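Sulfur oxidation protein SOXB (Thermus thermophilus, PDB 2WDD) probably hydrolyses the sulfur-sulfur bond of cysteine S-thiosulfonate in the Sox sulfur oxidation pathway, as a manganese-binding member of the 5'-nucleotidase family. Local coordinates at residues G60-Y64 with M266-A270; V157-S162 with F180-L185; S218-K223 with S235-D239; S225-F230 with F427-E431. All coordinates share one frame. Numbering follows the deposited sequence.

Contact 1: residues G60-Y64 with M266-A270; sequences GRPGY and MQLDA
A tight turn in the loop ahead of helix 67-74 meets the start of helix 266-273. Arg61 to Tyr64 form a type II beta turn, closed by Tyr64 N to Arg61 O at 2.9 Å. Gly63 takes its third position with phi/psi of 105/-16, where a CB would jam against the carbonyl O of Pro62 and also collide with Gln267 NE2. Residues 266-270 are helical, and the closest CA pair is Gly63 and Met266, 7.0 Å apart.

All three hydrogen bonds pass through the Gln267 amide, whose side chain (chi1 m, chi2 m) reaches into the turn. Gln267 OE1 accepts from Arg61 NE at 2.9 Å and from Arg61 NH1 at 3.0 Å, near the guanidinium plane; Gln267 NE2 donates to Pro62 O at 2.9 Å.

Van der Waals contacts flank the amide. Met266 CE makes an apolar contact with Pro62 CB at 3.8 Å and lies 3.6 Å from Gly63 N, and Tyr64 CE2 is 3.6 Å from Gln267 CD. Trp295 of strand 295-297 touches Arg61, Pro62, Gln267 and Ala270.

This is a glycine-bearing type II turn bound by a helix side chain; the Met266 side chain lies about 7 Å from that of the manganese ligand His286.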
# COMPACT_ATOMS: atom_id res chain seq x y z
N GLY A 60 -1.09 -0.99 20.17
CA GLY A 60 -0.76 0.36 20.59
C GLY A 60 0.46 0.98 19.97
O GLY A 60 0.87 2.07 20.37
N ARG A 61 1.07 0.31 19.00
CA ARG A 61 2.25 0.87 18.36
C ARG A 61 1.97 1.28 16.92
O ARG A 61 1.01 0.79 16.31
CB ARG A 61 3.46 -0.07 18.46
CG ARG A 61 3.45 -1.25 17.50
CD ARG A 61 4.43 -2.36 17.94
NE ARG A 61 5.43 -2.65 16.91
CZ ARG A 61 6.67 -3.07 17.16
NH1 ARG A 61 7.51 -3.33 16.16
NH2 ARG A 61 7.07 -3.25 18.41
N PRO A 62 2.77 2.20 16.38
CA PRO A 62 2.60 2.65 15.00
C PRO A 62 2.54 1.42 14.10
O PRO A 62 3.32 0.47 14.26
CB PRO A 62 3.87 3.46 14.74
CG PRO A 62 4.14 4.08 16.09
CD PRO A 62 3.81 2.99 17.08
N GLY A 63 1.57 1.43 13.20
CA GLY A 63 1.33 0.30 12.31
C GLY A 63 0.09 -0.46 12.75
O GLY A 63 -0.46 -1.28 12.01
N TYR A 64 -0.34 -0.22 14.00
CA TYR A 64 -1.51 -0.89 14.56
C TYR A 64 -2.50 0.09 15.20
O TYR A 64 -3.36 -0.31 15.98
CB TYR A 64 -1.09 -1.94 15.59
CG TYR A 64 -0.27 -3.07 14.98
CD1 TYR A 64 -0.89 -4.08 14.26
CD2 TYR A 64 1.11 -3.09 15.07
CE1 TYR A 64 -0.16 -5.11 13.69
CE2 TYR A 64 1.85 -4.12 14.52
CZ TYR A 64 1.21 -5.12 13.83
OH TYR A 64 1.95 -6.14 13.27
N MET A 266 6.79 -1.46 7.54
CA MET A 266 7.23 -0.78 8.75
C MET A 266 7.64 -1.62 9.95
O MET A 266 8.55 -1.23 10.67
CB MET A 266 6.28 0.34 9.15
CG MET A 266 6.93 1.37 10.06
SD MET A 266 5.89 2.82 10.30
CE MET A 266 4.52 2.17 11.24
N GLN A 267 6.96 -2.74 10.18
CA GLN A 267 7.30 -3.57 11.34
C GLN A 267 8.64 -4.24 11.11
O GLN A 267 9.46 -4.35 12.02
CB GLN A 267 6.21 -4.61 11.61
CG GLN A 267 4.83 -3.98 11.85
CD GLN A 267 4.87 -2.92 12.93
OE1 GLN A 267 5.34 -3.17 14.04
NE2 GLN A 267 4.35 -1.73 12.62
N LEU A 268 8.89 -4.67 9.87
CA LEU A 268 10.18 -5.26 9.55
C LEU A 268 11.27 -4.18 9.67
O LEU A 268 12.35 -4.44 10.19
CB LEU A 268 10.15 -5.89 8.17
CG LEU A 268 11.46 -6.53 7.69
CD1 LEU A 268 12.04 -7.48 8.76
CD2 LEU A 268 11.19 -7.28 6.38
N ASP A 269 10.97 -2.97 9.22
CA ASP A 269 11.93 -1.89 9.37
C ASP A 269 12.24 -1.66 10.85
O ASP A 269 13.39 -1.39 11.21
CB ASP A 269 11.37 -0.60 8.78
CG ASP A 269 11.42 -0.57 7.26
OD1 ASP A 269 12.28 -1.27 6.68
OD2 ASP A 269 10.63 0.20 6.67
N ALA A 270 11.22 -1.73 11.71
CA ALA A 270 11.45 -1.51 13.14
C ALA A 270 12.37 -2.59 13.71
O ALA A 270 13.23 -2.31 14.55
CB ALA A 270 10.13 -1.46 13.91

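Contact 2: residues V157-S162 with F180-L185; sequences VDHMVS and FRGEFL
Met160 sits at the apolar centre. With chi1 p and chi2 t, Met160 places its SD 4.2 Å from the centroid of the Phe180 ring, over its face, a Met-aromatic contact, while Met160 CG lies 3.6 Å from Phe184 CD1.

The backbones run parallel as a loose, weakly bonded pair, Asp158 beside Gly182 (CA-CA 4.5 Å), then His159-Glu183, Met160-Phe184 and Val161-Leu185, opening to 5.7 Å. Glu183 N donates to Asp158 O at 2.9 Å and Leu185 N to Met160 O at 3.2 Å. Gly182 CA comes within 3.1 Å of Val157 O, where a side chain would clash.

Further out, His159 ND1 donates to Glu183 O at 2.9 Å, and Leu185 CD1 lies over the His159 ring face, 3.7 Å from its centroid; His159 NE2 bonds His205. Glu183 OE1 pairs with Arg203. Helix 170-179 links the segments in a beta-alpha-beta crossover. Glu183 O thus takes its proton from an imidazole, while Met160 N, 3.7 Å from Glu183 O, has no partner.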
# COMPACT_ATOMS: atom_id res chain seq x y z
N VAL A 157 11.91 12.81 -9.68
CA VAL A 157 12.14 11.93 -8.54
C VAL A 157 13.62 11.54 -8.50
O VAL A 157 14.16 11.07 -9.50
CB VAL A 157 11.26 10.67 -8.65
CG1 VAL A 157 11.62 9.65 -7.57
CG2 VAL A 157 9.78 11.05 -8.60
N ASP A 158 14.28 11.75 -7.37
CA ASP A 158 15.71 11.44 -7.28
C ASP A 158 16.01 9.96 -7.11
O ASP A 158 16.98 9.45 -7.67
CB ASP A 158 16.34 12.22 -6.14
CG ASP A 158 16.34 13.70 -6.39
OD1 ASP A 158 16.95 14.14 -7.38
OD2 ASP A 158 15.67 14.43 -5.64
N HIS A 159 15.21 9.28 -6.30
CA HIS A 159 15.41 7.85 -6.07
C HIS A 159 14.08 7.15 -5.89
O HIS A 159 13.10 7.76 -5.47
CB HIS A 159 16.20 7.61 -4.78
CG HIS A 159 17.60 8.12 -4.81
ND1 HIS A 159 18.54 7.66 -5.71
CD2 HIS A 159 18.24 9.02 -4.03
CE1 HIS A 159 19.70 8.27 -5.50
NE2 HIS A 159 19.54 9.10 -4.48
N MET A 160 14.08 5.85 -6.16
CA MET A 160 12.92 5.02 -5.87
C MET A 160 13.42 3.62 -5.55
O MET A 160 14.56 3.24 -5.88
CB MET A 160 11.91 4.97 -7.02
CG MET A 160 12.18 3.88 -8.05
SD MET A 160 10.87 3.84 -9.36
CE MET A 160 9.58 2.86 -8.53
N VAL A 161 12.58 2.87 -4.83
CA VAL A 161 12.80 1.46 -4.56
C VAL A 161 11.58 0.72 -5.13
O VAL A 161 10.76 1.33 -5.84
CB VAL A 161 13.09 1.15 -3.09
CG1 VAL A 161 14.41 1.82 -2.67
CG2 VAL A 161 11.95 1.58 -2.17
N SER A 162 11.46 -0.57 -4.86
CA SER A 162 10.39 -1.31 -5.53
C SER A 162 9.72 -2.46 -4.80
O SER A 162 10.22 -2.99 -3.82
CB SER A 162 10.98 -1.89 -6.82
OG SER A 162 11.85 -2.98 -6.51
N PHE A 180 13.24 6.06 -16.67
CA PHE A 180 13.31 6.71 -15.37
C PHE A 180 14.59 7.55 -15.21
O PHE A 180 15.69 7.02 -15.29
CB PHE A 180 13.24 5.62 -14.29
CG PHE A 180 13.22 6.14 -12.87
CD1 PHE A 180 12.27 7.05 -12.46
CD2 PHE A 180 14.16 5.69 -11.95
CE1 PHE A 180 12.24 7.50 -11.15
CE2 PHE A 180 14.15 6.14 -10.64
CZ PHE A 180 13.19 7.04 -10.24
N ARG A 181 14.44 8.85 -14.98
CA ARG A 181 15.60 9.74 -14.87
C ARG A 181 16.22 9.78 -13.48
O ARG A 181 17.34 10.25 -13.29
CB ARG A 181 15.27 11.14 -15.38
CG ARG A 181 15.01 11.19 -16.88
CD ARG A 181 14.42 12.52 -17.31
NE ARG A 181 15.23 13.65 -16.86
CZ ARG A 181 16.30 14.10 -17.50
NH1 ARG A 181 16.69 13.53 -18.63
NH2 ARG A 181 16.98 15.13 -17.01
N GLY A 182 15.50 9.25 -12.49
CA GLY A 182 16.03 9.18 -11.15
C GLY A 182 16.98 8.00 -11.09
O GLY A 182 17.23 7.34 -12.11
N GLU A 183 17.52 7.74 -9.91
CA GLU A 183 18.42 6.62 -9.70
C GLU A 183 17.77 5.55 -8.83
O GLU A 183 17.48 5.78 -7.66
CB GLU A 183 19.75 7.06 -9.07
CG GLU A 183 20.66 5.87 -8.84
CD GLU A 183 22.01 6.24 -8.29
OE1 GLU A 183 22.90 5.37 -8.34
OE2 GLU A 183 22.19 7.37 -7.81
N PHE A 184 17.55 4.38 -9.42
CA PHE A 184 16.94 3.25 -8.71
C PHE A 184 17.96 2.64 -7.75
O PHE A 184 19.10 2.39 -8.14
CB PHE A 184 16.48 2.19 -9.73
CG PHE A 184 15.71 1.05 -9.11
CD1 PHE A 184 14.33 1.13 -8.99
CD2 PHE A 184 16.35 -0.07 -8.62
CE1 PHE A 184 13.61 0.11 -8.40
CE2 PHE A 184 15.64 -1.10 -8.03
CZ PHE A 184 14.26 -1.01 -7.91
N LEU A 185 17.55 2.42 -6.51
CA LEU A 185 18.44 1.84 -5.50
C LEU A 185 17.85 0.55 -4.93
O LEU A 185 16.64 0.45 -4.75
CB LEU A 185 18.63 2.82 -4.33
CG LEU A 185 19.21 4.19 -4.64
CD1 LEU A 185 19.19 5.07 -3.39
CD2 LEU A 185 20.63 4.05 -5.19

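Contact 3: residues S218-K223 with S235-D239; sequences SYPYVK and SFALD. With TBU (tertiary-butyl alcohol), chain E.
Two largely irregular segments approach each other most closely at Pro220 and Phe236, whose CA atoms are 4.9 Å apart. Residues Tyr219 to Val222 make a type I beta turn that runs into helix 222-225, with Tyr221 at the N-cap position. Across from it, the chain leaves strand 234-235 at Ser235, bends at Phe236 (phi/psi -119/5) and reaches Asp239, the N-cap of helix 240-252. No hydrogen bond joins the segments; the nearest backbone approach is a CA-H...O contact from Pro220 CA to Phe236 O at 3.3 Å.

The Phe236 side chain (chi1 m) gives the largest single share of the interface. Val222 CG2 lies over the Phe236 ring face, a CH-pi contact 3.9 Å from the centroid, and Tyr219 O approaches Phe236 CD1 to 3.4 Å. This joins the residues just after strand 210-217, part of a mixed sheet in the metal-binding part of this 5'-nucleotidase-family protein, to the loop before helix 240-252. The ring of Tyr219 stacks on that of His286, a manganese ligand, and its side chain lies about 5 Å from a bound manganese ion.

Beyond the ring, Pro220 CB packs on Leu238 CB at 4.0 Å, and both residues touch Leu268 of helix 266-273. A tertiary-butyl alcohol molecule occupies a pocket lined by Lys223, Ser235, Phe236 and Ala237; Phe236 N donates to its O at 2.9 Å.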
# COMPACT_ATOMS: atom_id res chain seq x y z
N SER A 218 14.32 -3.00 -1.45
CA SER A 218 13.08 -3.42 -2.09
C SER A 218 12.41 -4.53 -1.27
O SER A 218 13.04 -5.16 -0.42
CB SER A 218 13.34 -3.89 -3.52
OG SER A 218 13.54 -2.77 -4.37
N TYR A 219 11.13 -4.78 -1.54
CA TYR A 219 10.38 -5.77 -0.78
C TYR A 219 11.06 -7.14 -0.86
O TYR A 219 11.30 -7.64 -1.95
CB TYR A 219 8.97 -5.87 -1.34
CG TYR A 219 8.03 -6.72 -0.51
CD1 TYR A 219 7.84 -6.47 0.84
CD2 TYR A 219 7.27 -7.71 -1.11
CE1 TYR A 219 6.96 -7.23 1.60
CE2 TYR A 219 6.38 -8.48 -0.36
CZ TYR A 219 6.22 -8.22 0.98
OH TYR A 219 5.32 -8.98 1.72
N PRO A 220 11.34 -7.76 0.30
CA PRO A 220 12.06 -9.05 0.28
C PRO A 220 11.24 -10.27 -0.11
O PRO A 220 11.80 -11.35 -0.37
CB PRO A 220 12.55 -9.21 1.72
CG PRO A 220 11.67 -8.32 2.54
CD PRO A 220 11.29 -7.17 1.65
N TYR A 221 9.92 -10.13 -0.15
CA TYR A 221 9.05 -11.27 -0.41
C TYR A 221 8.37 -11.29 -1.77
O TYR A 221 7.32 -11.91 -1.95
CB TYR A 221 8.05 -11.42 0.73
CG TYR A 221 8.71 -11.41 2.09
CD1 TYR A 221 9.61 -12.40 2.45
CD2 TYR A 221 8.47 -10.37 2.98
CE1 TYR A 221 10.24 -12.38 3.69
CE2 TYR A 221 9.08 -10.36 4.23
CZ TYR A 221 9.96 -11.36 4.58
OH TYR A 221 10.58 -11.34 5.81
N VAL A 222 8.99 -10.63 -2.75
CA VAL A 222 8.43 -10.60 -4.09
C VAL A 222 8.20 -11.99 -4.68
O VAL A 222 7.20 -12.22 -5.37
CB VAL A 222 9.30 -9.73 -5.03
CG1 VAL A 222 8.72 -9.70 -6.44
CG2 VAL A 222 9.44 -8.30 -4.48
N LYS A 223 9.14 -12.90 -4.46
CA LYS A 223 9.04 -14.23 -5.06
C LYS A 223 7.85 -15.08 -4.64
O LYS A 223 7.27 -15.79 -5.46
CB LYS A 223 10.37 -14.98 -4.97
CG LYS A 223 11.53 -14.20 -5.58
CD LYS A 223 12.72 -15.09 -5.90
CE LYS A 223 12.45 -15.99 -7.10
NZ LYS A 223 12.61 -15.29 -8.40
N SER A 235 16.91 -12.72 -6.86
CA SER A 235 16.66 -12.98 -5.45
C SER A 235 16.47 -11.59 -4.81
O SER A 235 17.18 -10.65 -5.16
CB SER A 235 17.84 -13.66 -4.79
OG SER A 235 17.62 -13.76 -3.39
N PHE A 236 15.52 -11.48 -3.90
CA PHE A 236 15.22 -10.22 -3.21
C PHE A 236 15.43 -10.42 -1.70
O PHE A 236 15.06 -9.56 -0.89
CB PHE A 236 13.72 -9.88 -3.40
CG PHE A 236 13.39 -9.31 -4.75
CD1 PHE A 236 13.03 -7.98 -4.87
CD2 PHE A 236 13.37 -10.11 -5.88
CE1 PHE A 236 12.70 -7.45 -6.09
CE2 PHE A 236 13.06 -9.57 -7.12
CZ PHE A 236 12.74 -8.23 -7.22
N ALA A 237 15.92 -11.59 -1.32
CA ALA A 237 16.03 -11.94 0.09
C ALA A 237 16.57 -10.87 1.02
O ALA A 237 17.53 -10.17 0.70
CB ALA A 237 16.83 -13.23 0.26
N LEU A 238 15.95 -10.75 2.19
CA LEU A 238 16.42 -9.84 3.22
C LEU A 238 17.78 -10.40 3.64
O LEU A 238 17.89 -11.58 3.99
CB LEU A 238 15.45 -9.86 4.42
CG LEU A 238 15.90 -9.15 5.69
CD1 LEU A 238 15.85 -7.64 5.51
CD2 LEU A 238 15.04 -9.58 6.87
N ASP A 239 18.81 -9.58 3.56
CA ASP A 239 20.17 -10.00 3.87
C ASP A 239 20.80 -8.99 4.82
O ASP A 239 21.36 -7.98 4.38
CB ASP A 239 20.97 -10.08 2.56
CG ASP A 239 22.29 -10.82 2.71
OD1 ASP A 239 22.88 -10.81 3.82
OD2 ASP A 239 22.77 -11.37 1.70
O TBU E . 13.97 -13.83 -3.22
C TBU E . 14.27 -15.05 -2.49
C1 TBU E . 15.61 -15.59 -2.91
C2 TBU E . 14.34 -14.88 -0.96
C3 TBU E . 13.21 -16.08 -2.81

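Contact 4: residues S225-F230 with F427-E431; sequences SHPESF and FTYPE
Ser225 ends helix 222-225, and its carbonyl O lies 3.6 Å from Tyr429 OH without bonding to it. His226, the first residue to leave helical angles, makes the one hydrogen bond of the contact: with chi1 m, its ND1 sits 2.8 Å from Tyr429 OH, near the plane of the imidazole. The opposite nitrogen, His226 NE2, is hydrogen-bonded to NE2 of the manganese ligand His163, so this imidazole bridges the tyrosine and the metal site.

Pro227 turns its ring to the Tyr429 ring. Pro227 CD lies over the face of the Tyr429 ring, a CH-pi contact 3.6 Å from its centroid and 10° off the normal; the CA atoms of these two residues are the closest pair, 8.2 Å apart. A 3-10 segment then begins at Glu228, with Phe230 N reaching back to Pro227 O at 3.2 Å, and brings Phe230 round beside the tyrosine. There Phe230 CE2 is 3.7 Å from Tyr429 CD2, the two ring planes tilted by 54° with centroids 6.0 Å apart, and Phe230 CZ is 3.6 Å from Thr428 OG1, itself hydrogen-bonded to Thr167 O.

Tyr429 points in with chi1 p from the loop between helix 418-425 and strand 431-438, part of the 5'-nucleotidase C-terminal family region. The contact ties that region to the edge of the dimanganese site, consistent with the 5'-nucleotidase family, whose active site lies between two domains.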
# COMPACT_ATOMS: atom_id res chain seq x y z
N SER A 225 5.08 -13.71 -3.30
CA SER A 225 3.91 -12.83 -3.34
C SER A 225 3.29 -12.59 -4.70
O SER A 225 2.20 -12.02 -4.79
CB SER A 225 4.26 -11.48 -2.70
OG SER A 225 4.60 -11.65 -1.34
N HIS A 226 4.01 -12.97 -5.75
CA HIS A 226 3.57 -12.74 -7.12
C HIS A 226 4.04 -13.88 -7.99
O HIS A 226 4.93 -14.63 -7.58
CB HIS A 226 4.19 -11.44 -7.62
CG HIS A 226 3.99 -10.29 -6.69
ND1 HIS A 226 2.77 -9.64 -6.57
CD2 HIS A 226 4.81 -9.73 -5.77
CE1 HIS A 226 2.86 -8.72 -5.62
NE2 HIS A 226 4.09 -8.74 -5.13
N PRO A 227 3.49 -14.00 -9.21
CA PRO A 227 3.92 -15.08 -10.11
C PRO A 227 5.43 -15.13 -10.20
O PRO A 227 6.08 -14.10 -10.39
CB PRO A 227 3.30 -14.67 -11.45
CG PRO A 227 1.99 -14.02 -11.03
CD PRO A 227 2.31 -13.28 -9.73
N GLU A 228 5.98 -16.32 -10.00
CA GLU A 228 7.43 -16.51 -9.99
C GLU A 228 8.08 -16.09 -11.30
O GLU A 228 9.22 -15.64 -11.30
CB GLU A 228 7.76 -17.97 -9.68
CG GLU A 228 7.32 -18.41 -8.30
CD GLU A 228 5.94 -19.06 -8.31
OE1 GLU A 228 5.13 -18.76 -9.23
OE2 GLU A 228 5.66 -19.87 -7.40
N SER A 229 7.34 -16.22 -12.40
CA SER A 229 7.87 -15.88 -13.71
C SER A 229 8.32 -14.43 -13.82
O SER A 229 9.21 -14.10 -14.60
CB SER A 229 6.85 -16.21 -14.80
OG SER A 229 5.69 -15.40 -14.66
N PHE A 230 7.68 -13.55 -13.05
CA PHE A 230 7.97 -12.13 -13.12
C PHE A 230 9.38 -11.78 -12.65
O PHE A 230 9.92 -10.74 -13.03
CB PHE A 230 6.99 -11.33 -12.26
CG PHE A 230 5.59 -11.28 -12.80
CD1 PHE A 230 5.34 -11.31 -14.17
CD2 PHE A 230 4.52 -11.13 -11.94
CE1 PHE A 230 4.04 -11.23 -14.65
CE2 PHE A 230 3.23 -11.04 -12.42
CZ PHE A 230 2.98 -11.09 -13.77
N PHE A 427 -4.48 -5.82 -11.10
CA PHE A 427 -3.33 -6.73 -11.07
C PHE A 427 -2.95 -6.98 -12.52
O PHE A 427 -3.82 -7.07 -13.38
CB PHE A 427 -3.75 -8.11 -10.53
CG PHE A 427 -4.19 -8.11 -9.10
CD1 PHE A 427 -3.31 -8.53 -8.10
CD2 PHE A 427 -5.49 -7.77 -8.75
CE1 PHE A 427 -3.72 -8.57 -6.75
CE2 PHE A 427 -5.90 -7.78 -7.42
CZ PHE A 427 -5.01 -8.15 -6.42
N THR A 428 -1.67 -7.23 -12.79
CA THR A 428 -1.30 -7.62 -14.15
C THR A 428 -1.70 -9.09 -14.36
O THR A 428 -1.60 -9.60 -15.48
CB THR A 428 0.20 -7.47 -14.41
OG1 THR A 428 0.93 -8.17 -13.39
CG2 THR A 428 0.61 -5.98 -14.47
N TYR A 429 -2.11 -9.76 -13.28
CA TYR A 429 -2.58 -11.16 -13.31
C TYR A 429 -3.94 -11.16 -12.61
O TYR A 429 -4.07 -11.62 -11.48
CB TYR A 429 -1.61 -12.10 -12.59
CG TYR A 429 -1.13 -11.65 -11.22
CD1 TYR A 429 -1.56 -12.29 -10.06
CD2 TYR A 429 -0.19 -10.63 -11.10
CE1 TYR A 429 -1.10 -11.90 -8.81
CE2 TYR A 429 0.26 -10.21 -9.84
CZ TYR A 429 -0.17 -10.87 -8.71
OH TYR A 429 0.28 -10.47 -7.47
N PRO A 430 -4.95 -10.57 -13.25
CA PRO A 430 -6.27 -10.34 -12.65
C PRO A 430 -7.27 -11.48 -12.78
O PRO A 430 -8.43 -11.34 -12.41
CB PRO A 430 -6.78 -9.14 -13.45
CG PRO A 430 -6.26 -9.44 -14.84
CD PRO A 430 -4.87 -10.01 -14.62
N GLU A 431 -6.81 -12.62 -13.28
CA GLU A 431 -7.70 -13.75 -13.48
C GLU A 431 -8.49 -14.19 -12.26
O GLU A 431 -7.93 -14.39 -11.18
CB GLU A 431 -6.93 -14.93 -14.05
CG GLU A 431 -6.41 -14.69 -15.46
CD GLU A 431 -5.06 -13.96 -15.50
OE1 GLU A 431 -4.51 -13.63 -14.42
OE2 GLU A 431 -4.55 -13.73 -16.62

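Contact 2 is the most buried of the four, at the edge of one central sheet, and it alone pairs backbones in register, though loosely. Contacts 1 and 3 are partly buried and meet at helix 266-273, where Leu268 packs on Pro220 and Leu238; yet contact 1 relies on hydrogen bonds of a side-chain amide while contact 3 has no hydrogen bond between its segments. Contact 4 lies at the surface and reaches the C-terminal region mainly through Tyr429. Contacts 2 and 3 are stitched by Ser162 to Ser218 and Tyr219, and contact 3 runs on through helix 222-225 into contact 4. Contacts 2, 3 and 4 all approach the manganese ligand His163.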